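Long-range contacts in oxidoreductase (Azotobacter vinelandii, PDB 7D5N), which probably oxidises inositol or a related polyol with NAD(+), and binds NADH together with myo-inositol: residues K115-T120 with V138-G143; M170-G175 with T208-L213; L316-I321 with W333-Y338. All coordinates share one frame; numbering follows the deposited sequence.

In the fold
Interaction 1 lies in the NAD-binding Rossmann fold, where the loop after strand 110-113 meets the end of strand 138-140, an edge strand of the parallel sheet within the chain. Interactions 2 and 3 follow in the C-terminal alpha/beta domain. Interaction 2 packs helix 202-217 on strand 165-173 of the large mixed sheet. Interaction 3 fastens a loop to helix 329-348. The three come in series along the chain. Centres of interactions 1 and 2 are about 15 Å apart, and both touch the cofactor and the inositol. Interaction 3 is about 20 Å from interaction 1 between centres and touches the cofactor alone. Together they bring both domains to the nicotinamide end of NADH.

Interaction 1. Residues K115-T120 with V138-G143; sequences KPLCFT and VGVTYG. With NAI (1,4-dihydronicotinamide adenine dinucleotide), chain D; INS (1,2,3,4,5,6-hexahydroxy-cyclohexane), chain E.
The cis-proline loop of the Glu-Lys-Pro motif, with Lys115 before the cis peptide to Pro116, packs here on Val140 of strand 138-140 and Tyr142 just after it. Lys115 does most of the touching with its first carbon. CB lies 3.9 Å from Tyr142 CE1, an oblique approach to the ring. The same CB is 4.1 Å from Val140 CG1. Farther along the loop, Leu117 CD1 reaches Val140 CG2 at 4.4 Å. CG of Lys115 stands between its backbone N and carbonyl carbon (chi1 51°), and the bent chain beyond it leads away from the strand toward the ligands. There NZ donates to INS O4 over 2.8 Å and also to the backbone O of Asp205. Thr141 is the centre of an inverse gamma turn. Its carbonyl O accepts from the nicotinamide N7N of NAI at 2.8 Å, with a bent N-H...O angle of 137°. The Thr141 hydroxyl is hydrogen-bonded to Glu114. The loop and strand end thus place the lysine amine and the Thr141 carbonyl around the nicotinamide and inositol, an arrangement characteristic of the active-site end of the Rossmann fold in the Gfo/Idh/MocA family.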
# COMPACT_ATOMS: atom_id res chain seq x y z
N LYS B 115 13.84 -2.44 -28.64
CA LYS B 115 12.44 -2.80 -28.97
C LYS B 115 11.73 -1.55 -29.46
O LYS B 115 12.08 -0.44 -29.06
CB LYS B 115 11.76 -3.36 -27.71
CG LYS B 115 11.91 -2.46 -26.49
CD LYS B 115 10.62 -2.09 -25.85
CE LYS B 115 9.64 -1.38 -26.75
NZ LYS B 115 9.71 0.08 -26.56
N PRO B 116 10.69 -1.65 -30.32
CA PRO B 116 10.35 -2.89 -31.03
C PRO B 116 11.40 -3.14 -32.13
O PRO B 116 11.96 -2.16 -32.60
CB PRO B 116 8.97 -2.58 -31.63
CG PRO B 116 8.98 -1.07 -31.80
CD PRO B 116 9.75 -0.56 -30.61
N LEU B 117 11.67 -4.41 -32.46
CA LEU B 117 12.79 -4.78 -33.37
C LEU B 117 12.65 -3.99 -34.67
O LEU B 117 13.62 -3.37 -35.10
CB LEU B 117 12.79 -6.29 -33.64
CG LEU B 117 13.96 -6.80 -34.47
CD1 LEU B 117 15.29 -6.60 -33.76
CD2 LEU B 117 13.79 -8.28 -34.80
N CYS B 118 11.47 -4.01 -35.29
CA CYS B 118 11.21 -3.33 -36.58
C CYS B 118 9.71 -3.19 -36.79
O CYS B 118 8.95 -3.56 -35.87
CB CYS B 118 11.87 -4.09 -37.72
SG CYS B 118 11.59 -5.87 -37.63
N PHE B 119 9.30 -2.68 -37.94
CA PHE B 119 7.88 -2.38 -38.27
C PHE B 119 7.13 -3.64 -38.70
O PHE B 119 5.98 -3.82 -38.29
CB PHE B 119 7.78 -1.38 -39.41
CG PHE B 119 8.19 0.02 -39.05
CD1 PHE B 119 8.52 0.36 -37.75
CD2 PHE B 119 8.21 1.02 -40.02
CE1 PHE B 119 8.89 1.65 -37.42
CE2 PHE B 119 8.57 2.31 -39.68
CZ PHE B 119 8.91 2.62 -38.38
N THR B 120 7.72 -4.45 -39.58
CA THR B 120 6.95 -5.54 -40.22
C THR B 120 7.57 -6.88 -39.86
O THR B 120 8.78 -6.95 -39.60
CB THR B 120 6.83 -5.39 -41.74
OG1 THR B 120 8.12 -5.64 -42.29
CG2 THR B 120 6.30 -4.03 -42.16
N VAL B 138 21.82 -11.50 -31.57
CA VAL B 138 21.00 -10.27 -31.53
C VAL B 138 20.26 -10.27 -30.19
O VAL B 138 19.41 -11.15 -29.96
CB VAL B 138 20.03 -10.14 -32.71
CG1 VAL B 138 19.12 -8.92 -32.53
CG2 VAL B 138 20.75 -10.06 -34.05
N GLY B 139 20.62 -9.35 -29.30
CA GLY B 139 19.87 -9.13 -28.06
C GLY B 139 18.79 -8.10 -28.30
O GLY B 139 18.97 -7.25 -29.19
N VAL B 140 17.70 -8.17 -27.56
CA VAL B 140 16.65 -7.11 -27.57
C VAL B 140 16.44 -6.63 -26.13
O VAL B 140 16.37 -7.47 -25.22
CB VAL B 140 15.36 -7.61 -28.22
CG1 VAL B 140 14.28 -6.54 -28.28
CG2 VAL B 140 15.64 -8.15 -29.61
N THR B 141 16.37 -5.32 -25.93
CA THR B 141 16.35 -4.73 -24.57
C THR B 141 14.93 -4.73 -24.00
O THR B 141 14.40 -3.65 -23.65
CB THR B 141 17.15 -3.42 -24.54
OG1 THR B 141 16.86 -2.63 -25.69
CG2 THR B 141 18.64 -3.70 -24.50
N TYR B 142 14.34 -5.91 -23.84
CA TYR B 142 13.16 -6.12 -22.97
C TYR B 142 13.68 -6.10 -21.53
O TYR B 142 13.74 -7.15 -20.89
CB TYR B 142 12.40 -7.39 -23.35
CG TYR B 142 11.63 -7.31 -24.65
CD1 TYR B 142 10.61 -6.39 -24.82
CD2 TYR B 142 11.91 -8.16 -25.70
CE1 TYR B 142 9.88 -6.31 -25.99
CE2 TYR B 142 11.20 -8.10 -26.89
CZ TYR B 142 10.18 -7.17 -27.03
OH TYR B 142 9.49 -7.13 -28.21
N GLY B 143 14.11 -4.93 -21.06
CA GLY B 143 14.94 -4.76 -19.85
C GLY B 143 14.29 -5.29 -18.59
O GLY B 143 15.01 -5.79 -17.69
PA NAI D . 14.94 9.68 -28.11
O1A NAI D . 14.19 10.45 -29.11
O2A NAI D . 14.94 10.10 -26.71
O5B NAI D . 16.49 9.58 -28.58
C5B NAI D . 16.86 9.21 -29.90
C4B NAI D . 18.38 9.35 -29.96
O4B NAI D . 18.93 8.76 -31.13
C3B NAI D . 18.84 10.80 -29.97
O3B NAI D . 20.10 10.88 -29.29
C2B NAI D . 19.02 11.12 -31.42
O2B NAI D . 19.96 12.17 -31.68
C1B NAI D . 19.59 9.79 -31.86
N9A NAI D . 19.36 9.46 -33.24
C8A NAI D . 18.23 9.56 -33.95
N7A NAI D . 18.44 9.09 -35.20
C5A NAI D . 19.72 8.71 -35.28
C6A NAI D . 20.58 8.15 -36.31
N6A NAI D . 20.08 7.89 -37.52
N1A NAI D . 21.86 7.90 -36.00
C2A NAI D . 22.34 8.13 -34.75
N3A NAI D . 21.60 8.68 -33.76
C4A NAI D . 20.31 8.95 -33.98
O3 NAI D . 14.41 8.19 -28.22
PN NAI D . 14.41 7.18 -26.97
O1N NAI D . 13.18 7.44 -26.15
O2N NAI D . 15.71 7.12 -26.32
O5D NAI D . 14.16 5.81 -27.73
C5D NAI D . 15.14 5.19 -28.55
C4D NAI D . 14.80 3.75 -28.83
O4D NAI D . 14.80 3.05 -27.58
C3D NAI D . 13.43 3.56 -29.43
O3D NAI D . 13.45 2.41 -30.24
C2D NAI D . 12.54 3.21 -28.26
O2D NAI D . 11.49 2.29 -28.59
C1D NAI D . 13.51 2.49 -27.35
N1N NAI D . 13.20 2.57 -25.93
C2N NAI D . 13.24 1.43 -25.24
C3N NAI D . 12.97 1.39 -23.89
C7N NAI D . 13.06 0.10 -23.16
O7N NAI D . 12.60 0.05 -22.03
N7N NAI D . 13.73 -0.90 -23.72
C4N NAI D . 12.68 2.65 -23.11
C5N NAI D . 12.68 3.82 -23.97
C6N NAI D . 12.95 3.74 -25.33
C1 INS E . 8.35 4.19 -21.95
C2 INS E . 9.13 3.23 -21.08
C3 INS E . 9.26 1.87 -21.75
C4 INS E . 9.84 2.01 -23.15
C5 INS E . 9.14 3.06 -23.99
C6 INS E . 9.09 4.38 -23.26
O1 INS E . 8.17 5.42 -21.25
O2 INS E . 10.44 3.77 -20.87
O3 INS E . 10.11 1.05 -20.93
O4 INS E . 9.81 0.79 -23.86
O5 INS E . 9.83 3.25 -25.23
O6 INS E . 8.45 5.30 -24.11

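Interaction 2. Residues M170-G175 with T208-L213; sequences MQFAHG and THPLYL. With INS (1,2,3,4,5,6-hexahydroxy-cyclohexane), chain E; NAI (1,4-dihydronicotinamide adenine dinucleotide), chain D.
Phe172 reaches past Pro210 and His209 to the bound inositol. Its CB sits 4.1 Å from Pro210 CD. The ring is carried onward because CG is anti to the backbone N (chi1 -164°). CD1 then meets His209 CB at 3.8 Å, with that carbon in the plane of the phenyl ring at its edge. CE1 comes next, 3.8 Å from His209 CD2. At the tip, CZ lies 3.9 Å from INS C3, so the ring end forms an apolar wall for the sugar-like ring. The two aromatic side chains run side by side and point the same way, with planes 48° apart. The backbones belong to an alpha/beta layer: helix 202-217 packs on strand 165-173 of the large mixed sheet. The axes of 208-213 and 170-173 run nearly antiparallel (154°), 7.3 Å apart. Pro210 lies between them. Its CG rests 3.7 Å from Gln171 O, and its CB is 3.8 Å from Met170 CB. Met170 SD also touches Pro210 O and Leu211 CA. The helix is kinked at His209 and Pro210, whose N atoms make no bond to the preceding turn; proline has no N-H to give. His209 NE2 points in its ring plane at INS O4. Either atom could be the donor, but the pair is very short and the position of NE2 is doubtful. Tyr144 meets the His209 ring edge-to-face.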
# COMPACT_ATOMS: atom_id res chain seq x y z
N MET B 170 -2.12 -8.42 -18.33
CA MET B 170 -0.92 -7.60 -18.56
C MET B 170 -1.36 -6.16 -18.79
O MET B 170 -2.39 -5.91 -19.47
CB MET B 170 -0.15 -8.12 -19.78
CG MET B 170 0.54 -9.46 -19.55
SD MET B 170 0.92 -10.32 -21.08
CE MET B 170 -0.66 -11.06 -21.47
N GLN B 171 -0.62 -5.21 -18.23
CA GLN B 171 -0.82 -3.82 -18.66
C GLN B 171 0.53 -3.15 -18.67
O GLN B 171 1.42 -3.53 -17.89
CB GLN B 171 -1.80 -3.07 -17.75
CG GLN B 171 -1.38 -3.04 -16.29
CD GLN B 171 -2.30 -2.16 -15.48
OE1 GLN B 171 -3.42 -2.53 -15.18
NE2 GLN B 171 -1.82 -0.98 -15.10
N PHE B 172 0.63 -2.14 -19.51
CA PHE B 172 1.62 -1.06 -19.36
C PHE B 172 0.87 0.20 -19.71
O PHE B 172 0.64 0.47 -20.89
CB PHE B 172 2.84 -1.35 -20.22
CG PHE B 172 4.07 -0.54 -19.89
CD1 PHE B 172 5.31 -1.04 -20.20
CD2 PHE B 172 3.98 0.68 -19.23
CE1 PHE B 172 6.46 -0.31 -19.92
CE2 PHE B 172 5.14 1.40 -18.92
CZ PHE B 172 6.37 0.89 -19.27
N ALA B 173 0.38 0.88 -18.69
CA ALA B 173 -0.60 1.96 -18.87
C ALA B 173 -0.15 3.16 -18.04
O ALA B 173 -0.46 3.22 -16.83
CB ALA B 173 -1.98 1.49 -18.48
N HIS B 174 0.60 4.06 -18.67
CA HIS B 174 1.10 5.30 -18.01
C HIS B 174 0.28 6.48 -18.51
O HIS B 174 -0.48 6.31 -19.49
CB HIS B 174 2.61 5.47 -18.22
CG HIS B 174 3.01 5.74 -19.63
ND1 HIS B 174 2.89 7.02 -20.19
CD2 HIS B 174 3.50 4.93 -20.59
CE1 HIS B 174 3.31 6.96 -21.44
NE2 HIS B 174 3.69 5.69 -21.71
N GLY B 175 0.43 7.64 -17.87
CA GLY B 175 -0.35 8.84 -18.20
C GLY B 175 0.47 9.95 -18.84
O GLY B 175 -0.10 11.01 -19.09
N THR B 208 4.37 -4.43 -25.68
CA THR B 208 5.30 -5.55 -25.92
C THR B 208 6.12 -5.88 -24.68
O THR B 208 6.63 -7.01 -24.63
CB THR B 208 6.22 -5.30 -27.11
OG1 THR B 208 6.87 -4.06 -26.88
CG2 THR B 208 5.45 -5.30 -28.41
N HIS B 209 6.25 -4.96 -23.71
CA HIS B 209 7.05 -5.22 -22.49
C HIS B 209 6.42 -6.33 -21.65
O HIS B 209 7.07 -7.36 -21.40
CB HIS B 209 7.32 -3.92 -21.72
CG HIS B 209 8.47 -3.14 -22.27
ND1 HIS B 209 9.76 -3.65 -22.32
CD2 HIS B 209 8.54 -1.87 -22.74
CE1 HIS B 209 10.57 -2.73 -22.81
NE2 HIS B 209 9.85 -1.64 -23.09
N PRO B 210 5.18 -6.17 -21.13
CA PRO B 210 4.60 -7.21 -20.28
C PRO B 210 4.25 -8.45 -21.11
O PRO B 210 4.26 -9.56 -20.58
CB PRO B 210 3.35 -6.57 -19.67
CG PRO B 210 3.00 -5.44 -20.62
CD PRO B 210 4.31 -4.99 -21.23
N LEU B 211 4.00 -8.28 -22.41
CA LEU B 211 3.87 -9.44 -23.32
C LEU B 211 5.13 -10.29 -23.23
O LEU B 211 4.99 -11.53 -23.04
CB LEU B 211 3.65 -8.99 -24.76
CG LEU B 211 3.54 -10.17 -25.73
CD1 LEU B 211 2.17 -10.81 -25.61
CD2 LEU B 211 3.82 -9.73 -27.16
N TYR B 212 6.32 -9.69 -23.34
CA TYR B 212 7.57 -10.49 -23.26
C TYR B 212 7.71 -11.10 -21.86
O TYR B 212 8.17 -12.25 -21.76
CB TYR B 212 8.83 -9.71 -23.63
CG TYR B 212 10.04 -10.59 -23.50
CD1 TYR B 212 10.26 -11.64 -24.39
CD2 TYR B 212 10.93 -10.44 -22.45
CE1 TYR B 212 11.36 -12.47 -24.26
CE2 TYR B 212 12.04 -11.27 -22.31
CZ TYR B 212 12.25 -12.29 -23.22
OH TYR B 212 13.33 -13.13 -23.08
N LEU B 213 7.28 -10.40 -20.80
CA LEU B 213 7.32 -11.02 -19.44
C LEU B 213 6.47 -12.29 -19.44
O LEU B 213 6.91 -13.26 -18.82
CB LEU B 213 6.83 -10.05 -18.36
CG LEU B 213 7.65 -8.79 -18.18
CD1 LEU B 213 7.14 -8.01 -16.97
CD2 LEU B 213 9.14 -9.08 -18.04
C1 INS E . 8.35 4.19 -21.95
C2 INS E . 9.13 3.23 -21.08
C3 INS E . 9.26 1.87 -21.75
C4 INS E . 9.84 2.01 -23.15
C5 INS E . 9.14 3.06 -23.99
C6 INS E . 9.09 4.38 -23.26
O1 INS E . 8.17 5.42 -21.25
O2 INS E . 10.44 3.77 -20.87
O3 INS E . 10.11 1.05 -20.93
O4 INS E . 9.81 0.79 -23.86
O5 INS E . 9.83 3.25 -25.23
O6 INS E . 8.45 5.30 -24.11
PA NAI D . 14.94 9.68 -28.11
O1A NAI D . 14.19 10.45 -29.11
O2A NAI D . 14.94 10.10 -26.71
O5B NAI D . 16.49 9.58 -28.58
C5B NAI D . 16.86 9.21 -29.90
C4B NAI D . 18.38 9.35 -29.96
O4B NAI D . 18.93 8.76 -31.13
C3B NAI D . 18.84 10.80 -29.97
O3B NAI D . 20.10 10.88 -29.29
C2B NAI D . 19.02 11.12 -31.42
O2B NAI D . 19.96 12.17 -31.68
C1B NAI D . 19.59 9.79 -31.86
N9A NAI D . 19.36 9.46 -33.24
C8A NAI D . 18.23 9.56 -33.95
N7A NAI D . 18.44 9.09 -35.20
C5A NAI D . 19.72 8.71 -35.28
C6A NAI D . 20.58 8.15 -36.31
N6A NAI D . 20.08 7.89 -37.52
N1A NAI D . 21.86 7.90 -36.00
C2A NAI D . 22.34 8.13 -34.75
N3A NAI D . 21.60 8.68 -33.76
C4A NAI D . 20.31 8.95 -33.98
O3 NAI D . 14.41 8.19 -28.22
PN NAI D . 14.41 7.18 -26.97
O1N NAI D . 13.18 7.44 -26.15
O2N NAI D . 15.71 7.12 -26.32
O5D NAI D . 14.16 5.81 -27.73
C5D NAI D . 15.14 5.19 -28.55
C4D NAI D . 14.80 3.75 -28.83
O4D NAI D . 14.80 3.05 -27.58
C3D NAI D . 13.43 3.56 -29.43
O3D NAI D . 13.45 2.41 -30.24
C2D NAI D . 12.54 3.21 -28.26
O2D NAI D . 11.49 2.29 -28.59
C1D NAI D . 13.51 2.49 -27.35
N1N NAI D . 13.20 2.57 -25.93
C2N NAI D . 13.24 1.43 -25.24
C3N NAI D . 12.97 1.39 -23.89
C7N NAI D . 13.06 0.10 -23.16
O7N NAI D . 12.60 0.05 -22.03
N7N NAI D . 13.73 -0.90 -23.72
C4N NAI D . 12.68 2.65 -23.11
C5N NAI D . 12.68 3.82 -23.97
C6N NAI D . 12.95 3.74 -25.33

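Interaction 3. Residues L316-I321 with W333-Y338; sequences LLDDRI and WSNLYY. With NAI (1,4-dihydronicotinamide adenine dinucleotide), chain D.
Arg320 and Asp318, with Asn335 between them, carry the contact of the loop 316-321 with helix 329-348. The Arg320 chain is extended from CG to NE and runs alongside Asn335, pointing the other way. Its NH2 donates to Asn335 OD1 at 2.8 Å, fairly straight at 155°. The donor is tilted out of the amide's carbonyl plane, while OD1 stays close to the guanidinium plane. This is the main bond. NE shares its one N-H weakly between the same oxygen, at 3.3 Å, and a water. The pair may still limit rotation of the amide. Over one face of the guanidinium lies Ser334 CB, 3.3 Å from NH2. The third nitrogen, NH1, forms a salt bridge with Asp36.

Asp318 comes at Asn335 head-on from the loop. Its carboxylate stacks on the amide with the planes 27° apart, and Asp318 OD2 is 3.5 Å from Asn335 CG. OD1 accepts from Tyr338 OH at 2.7 Å through its syn lone pair. The carboxylate stands almost square to the phenol ring (88°) and lies at the ring's edge. OD2 is paired with Arg339 in a salt bridge, so both oxygens are engaged. A buried carboxylate with these two donors would probably remain charged.

Asn335 ND2 donates at 3.0 Å to the water that NE faces.

Asp318 sits in a type I turn running from Leu316 to Asp319. On the helix, Trp333 points away from the loop, and its CZ2 lies 3.5 Å from NAI N7N. Arg320 also packs on Phe330 of the second subunit. The arrangement is that of a polar loop clamped to a helix of the C-terminal alpha/beta domain, between the subunit interface and the nicotinamide pocket.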
# COMPACT_ATOMS: atom_id res chain seq x y z
N LEU B 316 18.11 -16.26 -7.42
CA LEU B 316 19.13 -15.69 -6.49
C LEU B 316 20.44 -15.40 -7.23
O LEU B 316 21.27 -14.66 -6.67
CB LEU B 316 19.36 -16.67 -5.34
CG LEU B 316 18.18 -16.81 -4.39
CD1 LEU B 316 18.38 -17.93 -3.39
CD2 LEU B 316 17.94 -15.48 -3.66
N LEU B 317 20.63 -15.93 -8.43
CA LEU B 317 21.96 -15.87 -9.10
C LEU B 317 22.41 -14.42 -9.26
O LEU B 317 23.59 -14.16 -9.01
CB LEU B 317 21.89 -16.54 -10.47
CG LEU B 317 21.89 -18.06 -10.45
CD1 LEU B 317 21.66 -18.60 -11.86
CD2 LEU B 317 23.19 -18.60 -9.84
N ASP B 318 21.50 -13.52 -9.64
CA ASP B 318 21.89 -12.16 -10.08
C ASP B 318 21.84 -11.13 -8.94
O ASP B 318 22.03 -9.93 -9.24
CB ASP B 318 21.03 -11.69 -11.25
CG ASP B 318 21.38 -12.40 -12.54
OD1 ASP B 318 22.47 -13.01 -12.59
OD2 ASP B 318 20.56 -12.35 -13.47
N ASP B 319 21.61 -11.55 -7.69
CA ASP B 319 21.58 -10.60 -6.55
C ASP B 319 22.94 -9.91 -6.42
O ASP B 319 23.98 -10.62 -6.38
CB ASP B 319 21.23 -11.27 -5.22
CG ASP B 319 19.79 -11.73 -5.17
OD1 ASP B 319 18.93 -11.09 -5.82
OD2 ASP B 319 19.53 -12.75 -4.48
N ARG B 320 22.92 -8.58 -6.40
CA ARG B 320 24.14 -7.74 -6.31
C ARG B 320 24.29 -7.18 -4.90
O ARG B 320 25.36 -6.66 -4.59
CB ARG B 320 24.05 -6.65 -7.37
CG ARG B 320 24.23 -7.17 -8.78
CD ARG B 320 23.62 -6.21 -9.77
NE ARG B 320 23.52 -6.78 -11.11
CZ ARG B 320 24.49 -6.81 -12.02
NH1 ARG B 320 25.68 -6.30 -11.75
NH2 ARG B 320 24.26 -7.35 -13.19
N ILE B 321 23.29 -7.35 -4.04
CA ILE B 321 23.30 -6.83 -2.65
C ILE B 321 22.22 -7.60 -1.90
O ILE B 321 21.29 -8.08 -2.55
CB ILE B 321 23.10 -5.31 -2.60
CG1 ILE B 321 23.42 -4.78 -1.20
CG2 ILE B 321 21.69 -4.94 -3.07
CD1 ILE B 321 23.60 -3.29 -1.13
N TRP B 333 18.74 -4.30 -16.32
CA TRP B 333 19.41 -4.11 -17.63
C TRP B 333 20.81 -4.71 -17.59
O TRP B 333 21.22 -5.30 -18.60
CB TRP B 333 19.45 -2.63 -18.01
CG TRP B 333 18.22 -2.12 -18.66
CD1 TRP B 333 16.95 -2.09 -18.15
CD2 TRP B 333 18.13 -1.59 -19.99
NE1 TRP B 333 16.09 -1.57 -19.07
CE2 TRP B 333 16.78 -1.24 -20.20
CE3 TRP B 333 19.07 -1.34 -20.99
CZ2 TRP B 333 16.35 -0.64 -21.38
CZ3 TRP B 333 18.63 -0.80 -22.18
CH2 TRP B 333 17.29 -0.45 -22.37
N SER B 334 21.52 -4.58 -16.46
CA SER B 334 22.87 -5.15 -16.25
C SER B 334 22.79 -6.68 -16.35
O SER B 334 23.75 -7.34 -16.86
CB SER B 334 23.48 -4.70 -14.93
OG SER B 334 23.56 -3.26 -14.86
N ASN B 335 21.70 -7.26 -15.83
CA ASN B 335 21.50 -8.73 -15.87
C ASN B 335 21.30 -9.18 -17.32
O ASN B 335 21.79 -10.29 -17.64
CB ASN B 335 20.35 -9.15 -14.95
CG ASN B 335 20.68 -8.88 -13.50
OD1 ASN B 335 21.84 -8.85 -13.11
ND2 ASN B 335 19.66 -8.71 -12.67
N LEU B 336 20.70 -8.36 -18.20
CA LEU B 336 20.55 -8.74 -19.62
C LEU B 336 21.89 -8.53 -20.33
O LEU B 336 22.32 -9.42 -21.10
CB LEU B 336 19.46 -7.92 -20.31
CG LEU B 336 18.01 -8.13 -19.86
CD1 LEU B 336 17.09 -7.55 -20.92
CD2 LEU B 336 17.68 -9.58 -19.60
N TYR B 337 22.54 -7.39 -20.10
CA TYR B 337 23.78 -7.04 -20.83
C TYR B 337 24.91 -8.03 -20.50
O TYR B 337 25.68 -8.35 -21.44
CB TYR B 337 24.14 -5.57 -20.64
CG TYR B 337 23.76 -4.70 -21.82
CD1 TYR B 337 22.59 -3.96 -21.84
CD2 TYR B 337 24.60 -4.58 -22.92
CE1 TYR B 337 22.25 -3.16 -22.92
CE2 TYR B 337 24.27 -3.79 -24.00
CZ TYR B 337 23.11 -3.04 -23.99
OH TYR B 337 22.80 -2.25 -25.06
N TYR B 338 25.06 -8.53 -19.27
CA TYR B 338 26.18 -9.48 -19.02
C TYR B 338 25.91 -10.77 -19.81
O TYR B 338 26.88 -11.38 -20.31
CB TYR B 338 26.51 -9.69 -17.53
CG TYR B 338 25.72 -10.77 -16.83
CD1 TYR B 338 25.93 -12.11 -17.12
CD2 TYR B 338 24.78 -10.45 -15.87
CE1 TYR B 338 25.21 -13.10 -16.48
CE2 TYR B 338 24.05 -11.43 -15.22
CZ TYR B 338 24.26 -12.77 -15.53
OH TYR B 338 23.56 -13.76 -14.93
PA NAI D . 14.94 9.68 -28.11
O1A NAI D . 14.19 10.45 -29.11
O2A NAI D . 14.94 10.10 -26.71
O5B NAI D . 16.49 9.58 -28.58
C5B NAI D . 16.86 9.21 -29.90
C4B NAI D . 18.38 9.35 -29.96
O4B NAI D . 18.93 8.76 -31.13
C3B NAI D . 18.84 10.80 -29.97
O3B NAI D . 20.10 10.88 -29.29
C2B NAI D . 19.02 11.12 -31.42
O2B NAI D . 19.96 12.17 -31.68
C1B NAI D . 19.59 9.79 -31.86
N9A NAI D . 19.36 9.46 -33.24
C8A NAI D . 18.23 9.56 -33.95
N7A NAI D . 18.44 9.09 -35.20
C5A NAI D . 19.72 8.71 -35.28
C6A NAI D . 20.58 8.15 -36.31
N6A NAI D . 20.08 7.89 -37.52
N1A NAI D . 21.86 7.90 -36.00
C2A NAI D . 22.34 8.13 -34.75
N3A NAI D . 21.60 8.68 -33.76
C4A NAI D . 20.31 8.95 -33.98
O3 NAI D . 14.41 8.19 -28.22
PN NAI D . 14.41 7.18 -26.97
O1N NAI D . 13.18 7.44 -26.15
O2N NAI D . 15.71 7.12 -26.32
O5D NAI D . 14.16 5.81 -27.73
C5D NAI D . 15.14 5.19 -28.55
C4D NAI D . 14.80 3.75 -28.83
O4D NAI D . 14.80 3.05 -27.58
C3D NAI D . 13.43 3.56 -29.43
O3D NAI D . 13.45 2.41 -30.24
C2D NAI D . 12.54 3.21 -28.26
O2D NAI D . 11.49 2.29 -28.59
C1D NAI D . 13.51 2.49 -27.35
N1N NAI D . 13.20 2.57 -25.93
C2N NAI D . 13.24 1.43 -25.24
C3N NAI D . 12.97 1.39 -23.89
C7N NAI D . 13.06 0.10 -23.16
O7N NAI D . 12.60 0.05 -22.03
N7N NAI D . 13.73 -0.90 -23.72
C4N NAI D . 12.68 2.65 -23.11
C5N NAI D . 12.68 3.82 -23.97
C6N NAI D . 12.95 3.74 -25.33
O HOH W 1 20.82 -7.78 -10.12